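Kappa-carrageenase (Pseudoalteromonas carrageenovora, PDB 1DYP) hydrolyses internal beta-1,4 linkages between D-galactose 4-sulfate and 3,6-anhydro-D-galactose in kappa-carrageenan, here through its family 16 glycoside hydrolase catalytic domain. Local coordinates at residues L156-V160 with L219-R223; L233-H237 with N250-F256. The protein carries 1 engineered substitution. All blocks are in the same frame, centred on the assembly; numbering follows the deposited sequence. Where two conformers were deposited one is given.

Interaction 1: L156-V160 with L219-R223; sequences LHNIV and LYWHR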
ATOM      1  N   LEU A 156       5.954   6.867  -3.948  1.00  6.74           N
ATOM      2  CA  LEU A 156       4.828   7.662  -4.423  1.00  6.82           C
ATOM      3  C   LEU A 156       4.537   7.289  -5.874  1.00  7.13           C
ATOM      4  O   LEU A 156       5.451   7.002  -6.646  1.00  7.22           O
ATOM      5  CB  LEU A 156       5.169   9.149  -4.372  1.00  6.86           C
ATOM      6  CG  LEU A 156       5.493   9.783  -3.021  1.00  6.81           C
ATOM      7  CD1 LEU A 156       5.976  11.206  -3.250  1.00  6.73           C
ATOM      8  CD2 LEU A 156       4.261   9.768  -2.126  1.00  7.08           C
ATOM      9  N   HIS A 157       3.256   7.289  -6.229  1.00  7.15           N
ATOM     10  CA  HIS A 157       2.821   7.004  -7.591  1.00  7.50           C
ATOM     11  C   HIS A 157       1.790   8.068  -7.933  1.00  7.47           C
ATOM     12  O   HIS A 157       1.071   8.541  -7.055  1.00  7.56           O
ATOM     13  CB  HIS A 157       2.149   5.633  -7.701  1.00  7.78           C
ATOM     14  CG  HIS A 157       3.063   4.478  -7.436  1.00  8.29           C
ATOM     15  ND1 HIS A 157       3.532   4.169  -6.177  1.00  8.43           N
ATOM     16  CD2 HIS A 157       3.571   3.538  -8.267  1.00  8.41           C
ATOM     17  CE1 HIS A 157       4.285   3.086  -6.244  1.00  8.64           C
ATOM     18  NE2 HIS A 157       4.325   2.683  -7.502  1.00  8.77           N
ATOM     19  N   ASN A 158       1.712   8.446  -9.201  1.00  7.73           N
ATOM     20  CA  ASN A 158       0.743   9.452  -9.608  1.00  8.20           C
ATOM     21  C   ASN A 158       0.619   9.551 -11.113  1.00  8.58           C
ATOM     22  O   ASN A 158       1.451   9.035 -11.855  1.00  8.67           O
ATOM     23  CB  ASN A 158       1.140  10.835  -9.075  1.00  8.17           C
ATOM     24  CG  ASN A 158       2.463  11.323  -9.645  1.00  7.95           C
ATOM     25  OD1 ASN A 158       3.525  10.855  -9.253  1.00  7.45           O
ATOM     26  ND2 ASN A 158       2.397  12.267 -10.585  1.00  7.81           N
ATOM     27  N   ILE A 159      -0.448  10.216 -11.540  1.00  9.16           N
ATOM     28  CA  ILE A 159      -0.693  10.486 -12.945  1.00  9.69           C
ATOM     29  C   ILE A 159      -0.892  11.992 -13.003  1.00  9.92           C
ATOM     30  O   ILE A 159      -1.785  12.532 -12.345  1.00  9.79           O
ATOM     31  CB  ILE A 159      -1.970   9.817 -13.475  1.00  9.72           C
ATOM     32  CG1 ILE A 159      -1.811   8.297 -13.479  1.00  9.92           C
ATOM     33  CG2 ILE A 159      -2.257  10.322 -14.893  1.00  9.80           C
ATOM     34  CD1 ILE A 159      -3.068   7.556 -13.893  1.00 10.37           C
ATOM     35  N   VAL A 160      -0.053  12.673 -13.772  1.00 10.46           N
ATOM     36  CA  VAL A 160      -0.161  14.116 -13.902  1.00 10.75           C
ATOM     37  C   VAL A 160      -0.091  14.492 -15.374  1.00 11.19           C
ATOM     38  O   VAL A 160       0.619  13.860 -16.153  1.00 11.06           O
ATOM     39  CB  VAL A 160       0.964  14.841 -13.115  1.00 10.79           C
ATOM     40  CG1 VAL A 160       2.328  14.452 -13.662  1.00 10.47           C
ATOM     41  CG2 VAL A 160       0.767  16.348 -13.186  1.00 10.59           C
ATOM     42  N   LEU A 219       4.056  17.334  -4.445  1.00  8.52           N
ATOM     43  CA  LEU A 219       3.738  17.937  -5.728  1.00  8.89           C
ATOM     44  C   LEU A 219       2.425  17.442  -6.306  1.00  8.74           C
ATOM     45  O   LEU A 219       1.633  18.231  -6.830  1.00  8.87           O
ATOM     46  CB  LEU A 219       4.847  17.629  -6.734  1.00  9.10           C
ATOM     47  CG  LEU A 219       6.279  18.011  -6.358  1.00  9.49           C
ATOM     48  CD1 LEU A 219       7.235  17.461  -7.403  1.00  9.76           C
ATOM     49  CD2 LEU A 219       6.402  19.520  -6.249  1.00  9.61           C
ATOM     50  N   TYR A 220       2.194  16.138  -6.200  1.00  8.67           N
ATOM     51  CA  TYR A 220       1.009  15.529  -6.793  1.00  8.50           C
ATOM     52  C   TYR A 220       0.191  14.628  -5.878  1.00  8.29           C
ATOM     53  O   TYR A 220      -0.473  13.711  -6.356  1.00  8.16           O
ATOM     54  CB  TYR A 220       1.441  14.708  -8.011  1.00  8.83           C
ATOM     55  CG  TYR A 220       2.458  15.404  -8.884  1.00  9.07           C
ATOM     56  CD1 TYR A 220       2.147  16.600  -9.527  1.00  9.20           C
ATOM     57  CD2 TYR A 220       3.738  14.873  -9.064  1.00  9.27           C
ATOM     58  CE1 TYR A 220       3.079  17.250 -10.325  1.00  9.54           C
ATOM     59  CE2 TYR A 220       4.679  15.519  -9.865  1.00  9.70           C
ATOM     60  CZ  TYR A 220       4.341  16.707 -10.492  1.00  9.73           C
ATOM     61  OH  TYR A 220       5.253  17.355 -11.294  1.00 10.28           O
ATOM     62  N   TRP A 221       0.214  14.888  -4.577  1.00  8.00           N
ATOM     63  CA  TRP A 221      -0.522  14.039  -3.653  1.00  7.98           C
ATOM     64  C   TRP A 221      -1.475  14.813  -2.747  1.00  8.24           C
ATOM     65  O   TRP A 221      -1.373  14.773  -1.520  1.00  8.15           O
ATOM     66  CB  TRP A 221       0.489  13.203  -2.857  1.00  7.41           C
ATOM     67  CG  TRP A 221       1.314  12.366  -3.793  1.00  6.82           C
ATOM     68  CD1 TRP A 221       0.961  11.165  -4.340  1.00  6.82           C
ATOM     69  CD2 TRP A 221       2.537  12.752  -4.440  1.00  6.79           C
ATOM     70  NE1 TRP A 221       1.874  10.787  -5.296  1.00  6.63           N
ATOM     71  CE2 TRP A 221       2.851  11.744  -5.378  1.00  6.66           C
ATOM     72  CE3 TRP A 221       3.392  13.857  -4.321  1.00  6.44           C
ATOM     73  CZ2 TRP A 221       3.984  11.807  -6.198  1.00  6.72           C
ATOM     74  CZ3 TRP A 221       4.522  13.919  -5.136  1.00  6.63           C
ATOM     75  CH2 TRP A 221       4.805  12.900  -6.062  1.00  6.62           C
ATOM     76  N   HIS A 222      -2.414  15.517  -3.377  1.00  8.53           N
ATOM     77  CA  HIS A 222      -3.401  16.306  -2.648  1.00  8.89           C
ATOM     78  C   HIS A 222      -4.815  15.762  -2.844  1.00  8.99           C
ATOM     79  O   HIS A 222      -5.779  16.298  -2.290  1.00  9.20           O
ATOM     80  CB  HIS A 222      -3.352  17.771  -3.094  1.00  9.09           C
ATOM     81  CG  HIS A 222      -1.999  18.396  -2.967  1.00  9.37           C
ATOM     82  ND1 HIS A 222      -1.091  18.420  -4.003  1.00  9.63           N
ATOM     83  CD2 HIS A 222      -1.389  18.994  -1.916  1.00  9.44           C
ATOM     84  CE1 HIS A 222       0.021  19.005  -3.596  1.00  9.55           C
ATOM     85  NE2 HIS A 222      -0.132  19.362  -2.334  1.00  9.66           N
ATOM     86  N   ARG A 223      -4.939  14.703  -3.636  1.00  8.93           N
ATOM     87  CA  ARG A 223      -6.240  14.094  -3.882  1.00  8.83           C
ATOM     88  C   ARG A 223      -6.706  13.297  -2.672  1.00  8.81           C
ATOM     89  O   ARG A 223      -5.922  12.996  -1.771  1.00  8.76           O
ATOM     90  CB  ARG A 223      -6.180  13.168  -5.101  1.00  9.05           C
ATOM     91  CG  ARG A 223      -6.090  13.894  -6.430  1.00  9.16           C
ATOM     92  CD  ARG A 223      -5.947  12.918  -7.584  1.00  9.05           C
ATOM     93  NE  ARG A 223      -7.079  11.999  -7.690  1.00  9.58           N
ATOM     94  CZ  ARG A 223      -8.291  12.336  -8.119  1.00  9.57           C
ATOM     95  NH1 ARG A 223      -8.549  13.584  -8.491  1.00  9.86           N
ATOM     96  NH2 ARG A 223      -9.246  11.418  -8.188  1.00  9.83           N
TER
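A loop is packed by Y220 and W221 against one side of a strand whose other side reaches the catalytic site. The strand, 151-162, belongs to the curved beta-sandwich of glycoside hydrolase family 16; the loop 219-223 leads from strand 211-217 to strand 225-233. Along the extended backbone, L156, N158 and V160 direct their CA-to-CB bonds to the loop, while H157 and I159 direct theirs away. W221 suits its place because it can both pack and donate: its NE1 gives a hydrogen bond to the main-chain O of H157 (3.0 Å, 159°), while its ring face receives a CH-pi contact from L156, CD1 lying 3.5 Å from the centroid of the six-membered ring. Beside it, V160 sits over one face of the Y220 ring, with V160 CG2 3.8 Å from Y220 CE1. Between these two apolar contacts N158 brings its amide close to both rings, ND2 to 3.3 Å from Y220 CD2, while its OD1 accepts a hydrogen bond from N178. On the far side H157 ligates a cadmium ion through NE2 and makes a weak hydrogen bond through ND1 to the active-site residue D139. Strand 133-139, which carries the nucleophile E137, pairs with this strand and receives Y220 on V133; strand 203-208 supplies I204 against both L156 and W221, and M169 of strand 165-169 touches N158, V160 and Y220.

Interaction 2: L233-H237 with N250-F256; sequences LRAPH and NKSAEGF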
ATOM      1  N   LEU A 233       1.553  -9.801  -4.437  1.00  6.18           N
ATOM      2  CA  LEU A 233       2.422 -10.873  -4.903  1.00  6.43           C
ATOM      3  C   LEU A 233       3.625 -10.257  -5.617  1.00  6.42           C
ATOM      4  O   LEU A 233       3.515  -9.192  -6.236  1.00  6.33           O
ATOM      5  CB  LEU A 233       1.645 -11.779  -5.863  1.00  6.83           C
ATOM      6  CG  LEU A 233       2.180 -13.186  -6.122  1.00  7.36           C
ATOM      7  CD1 LEU A 233       2.096 -14.034  -4.849  1.00  7.42           C
ATOM      8  CD2 LEU A 233       1.361 -13.823  -7.240  1.00  7.63           C
ATOM      9  N   ARG A 234       4.770 -10.931  -5.536  1.00  6.00           N
ATOM     10  CA  ARG A 234       5.997 -10.445  -6.160  1.00  6.11           C
ATOM     11  C   ARG A 234       6.825 -11.600  -6.709  1.00  6.16           C
ATOM     12  O   ARG A 234       6.439 -12.764  -6.595  1.00  6.13           O
ATOM     13  CB  ARG A 234       6.839  -9.674  -5.134  1.00  6.21           C
ATOM     14  CG  ARG A 234       6.178  -8.418  -4.579  1.00  6.39           C
ATOM     15  CD  ARG A 234       6.050  -7.339  -5.648  1.00  6.74           C
ATOM     16  NE  ARG A 234       5.621  -6.051  -5.102  1.00  7.35           N
ATOM     17  CZ  ARG A 234       4.355  -5.681  -4.941  1.00  7.41           C
ATOM     18  NH1 ARG A 234       3.370  -6.500  -5.283  1.00  7.46           N
ATOM     19  NH2 ARG A 234       4.077  -4.479  -4.449  1.00  7.82           N
ATOM     20  N   ALA A 235       7.959 -11.266  -7.314  1.00  6.34           N
ATOM     21  CA  ALA A 235       8.862 -12.276  -7.845  1.00  6.55           C
ATOM     22  C   ALA A 235       9.172 -13.200  -6.668  1.00  6.94           C
ATOM     23  O   ALA A 235       9.304 -12.744  -5.533  1.00  6.99           O
ATOM     24  CB  ALA A 235      10.138 -11.614  -8.359  1.00  6.70           C
ATOM     25  N   PRO A 236       9.364 -14.499  -6.927  1.00  7.06           N
ATOM     26  CA  PRO A 236       9.354 -15.221  -8.203  1.00  7.10           C
ATOM     27  C   PRO A 236       8.003 -15.612  -8.804  1.00  7.08           C
ATOM     28  O   PRO A 236       7.959 -16.449  -9.706  1.00  7.26           O
ATOM     29  CB  PRO A 236      10.185 -16.451  -7.884  1.00  7.21           C
ATOM     30  CG  PRO A 236       9.713 -16.778  -6.490  1.00  7.31           C
ATOM     31  CD  PRO A 236       9.689 -15.414  -5.813  1.00  7.16           C
ATOM     32  N   HIS A 237       6.917 -15.012  -8.331  1.00  6.98           N
ATOM     33  CA  HIS A 237       5.590 -15.367  -8.830  1.00  6.85           C
ATOM     34  C   HIS A 237       5.000 -14.353  -9.789  1.00  6.88           C
ATOM     35  O   HIS A 237       3.847 -14.478 -10.204  1.00  6.88           O
ATOM     36  CB  HIS A 237       4.651 -15.558  -7.646  1.00  7.13           C
ATOM     37  CG  HIS A 237       5.210 -16.460  -6.595  1.00  7.33           C
ATOM     38  ND1 HIS A 237       5.521 -17.779  -6.844  1.00  7.43           N
ATOM     39  CD2 HIS A 237       5.563 -16.223  -5.310  1.00  7.38           C
ATOM     40  CE1 HIS A 237       6.043 -18.317  -5.757  1.00  7.62           C
ATOM     41  NE2 HIS A 237       6.082 -17.394  -4.813  1.00  7.54           N
ATOM     42  N   ASN A 250       6.281 -19.669 -11.907  1.00  9.82           N
ATOM     43  CA  ASN A 250       6.461 -20.202 -10.566  1.00  9.92           C
ATOM     44  C   ASN A 250       5.183 -20.016  -9.772  1.00 10.15           C
ATOM     45  O   ASN A 250       4.858 -18.910  -9.339  1.00  9.81           O
ATOM     46  CB  ASN A 250       7.609 -19.501  -9.833  1.00  9.83           C
ATOM     47  CG  ASN A 250       7.838 -20.065  -8.437  1.00  9.64           C
ATOM     48  OD1 ASN A 250       6.891 -20.425  -7.738  1.00  9.41           O
ATOM     49  ND2 ASN A 250       9.099 -20.131  -8.021  1.00  9.93           N
ATOM     50  N   LYS A 251       4.446 -21.107  -9.592  1.00 10.32           N
ATOM     51  CA  LYS A 251       3.207 -21.075  -8.826  1.00 10.69           C
ATOM     52  C   LYS A 251       3.313 -22.087  -7.695  1.00 10.63           C
ATOM     53  O   LYS A 251       2.385 -22.843  -7.416  1.00 10.58           O
ATOM     54  CB  LYS A 251       2.006 -21.381  -9.729  0.50 11.07           C
ATOM     55  CG  LYS A 251       2.229 -22.492 -10.736  0.50 11.64           C
ATOM     56  CD  LYS A 251       1.092 -22.541 -11.750  0.50 11.97           C
ATOM     57  CE  LYS A 251       1.417 -23.480 -12.900  0.50 12.18           C
ATOM     58  NZ  LYS A 251       0.364 -23.458 -13.953  0.50 12.51           N
ATOM     59  N   SER A 252       4.470 -22.084  -7.043  1.00 10.59           N
ATOM     60  CA  SER A 252       4.732 -22.991  -5.939  1.00 10.67           C
ATOM     61  C   SER A 252       3.840 -22.705  -4.742  1.00 10.64           C
ATOM     62  O   SER A 252       3.499 -21.553  -4.464  1.00 10.42           O
ATOM     63  CB  SER A 252       6.196 -22.882  -5.506  1.00 11.01           C
ATOM     64  OG  SER A 252       6.462 -23.723  -4.396  1.00 11.27           O
ATOM     65  N   ALA A 253       3.472 -23.767  -4.037  1.00 10.83           N
ATOM     66  CA  ALA A 253       2.642 -23.656  -2.848  1.00 11.09           C
ATOM     67  C   ALA A 253       3.545 -23.555  -1.619  1.00 11.12           C
ATOM     68  O   ALA A 253       3.089 -23.224  -0.528  1.00 11.03           O
ATOM     69  CB  ALA A 253       1.728 -24.875  -2.730  1.00 11.29           C
ATOM     70  N   GLU A 254       4.831 -23.844  -1.802  1.00 11.35           N
ATOM     71  CA  GLU A 254       5.781 -23.781  -0.698  1.00 11.67           C
ATOM     72  C   GLU A 254       5.896 -22.341  -0.219  1.00 11.53           C
ATOM     73  O   GLU A 254       6.044 -21.422  -1.024  1.00 11.65           O
ATOM     74  CB  GLU A 254       7.155 -24.283  -1.143  1.00 12.21           C
ATOM     75  CG  GLU A 254       7.139 -25.655  -1.798  1.00 13.09           C
ATOM     76  CD  GLU A 254       8.536 -26.169  -2.097  0.50 13.25           C
ATOM     77  OE1 GLU A 254       9.364 -25.383  -2.604  0.50 13.75           O
ATOM     78  OE2 GLU A 254       8.805 -27.360  -1.835  0.50 13.70           O
ATOM     79  N   GLY A 255       5.822 -22.151   1.094  1.00 11.14           N
ATOM     80  CA  GLY A 255       5.918 -20.814   1.645  1.00 10.91           C
ATOM     81  C   GLY A 255       4.558 -20.159   1.782  1.00 10.67           C
ATOM     82  O   GLY A 255       4.452 -19.018   2.231  1.00 10.92           O
ATOM     83  N   PHE A 256       3.513 -20.875   1.377  1.00 10.14           N
ATOM     84  CA  PHE A 256       2.151 -20.364   1.480  1.00  9.78           C
ATOM     85  C   PHE A 256       1.293 -21.343   2.268  1.00  9.72           C
ATOM     86  O   PHE A 256       1.518 -22.548   2.224  1.00  9.92           O
ATOM     87  CB  PHE A 256       1.543 -20.148   0.090  1.00  9.53           C
ATOM     88  CG  PHE A 256       2.244 -19.093  -0.712  1.00  9.28           C
ATOM     89  CD1 PHE A 256       3.374 -19.405  -1.461  1.00  8.84           C
ATOM     90  CD2 PHE A 256       1.806 -17.775  -0.674  1.00  9.09           C
ATOM     91  CE1 PHE A 256       4.059 -18.415  -2.160  1.00  8.74           C
ATOM     92  CE2 PHE A 256       2.485 -16.777  -1.367  1.00  8.96           C
ATOM     93  CZ  PHE A 256       3.613 -17.097  -2.111  1.00  8.92           C
TER
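Two loops, one of which carries R234, a residue important for substrate recognition, are joined at the edge of the catalytic domain through the buried imidazole of H237. Its ND1 donates a nearly straight hydrogen bond to the main-chain O of N250 (2.8 Å, 170°). Histidine suits this position, offering both a ring N-H donor and an aromatic ring for F256 to meet: the two form an offset edge-to-face pair, the edge of F256 toward the face of H237, centroids 5.3 Å apart and planes at 71°. The loop 250-256 is shaped by successive turns, an Asx turn in which N250 OD1 accepts from S252 N (3.0 Å), an ST turn from S252 OG to E254 N (3.1 Å), and a type II beta turn over A253-F256, with G255 at positive phi, where a CB would collide with the preceding carbonyl. In the other loop a cis peptide bond precedes P236, and H237 N bonds back to R234 O (2.9 Å). Y84 of strand 75-95 meets the rings of both H237 and F256, and R234 NE is hydrogen-bonded to Q145.

In the fold
The two contacts lie on opposite sides of the chain's centre, with their own centres about 31 Å apart and no touch between them. Strand 225-233 connects them along the chain: the loop of interaction 1 leads into it, and the first segment of interaction 2 begins at its end. Interaction 1 is the more deeply buried and sets a loop against a sheet strand, so apolar and CH-pi contacts of aromatic side chains dominate. Interaction 2, only partly buried, joins loop to loop, and much of its polar bonding serves to shape the turns themselves. Each nevertheless uses one aromatic nitrogen to donate to a main-chain oxygen, and each includes or adjoins residues involved in catalysis or substrate recognition.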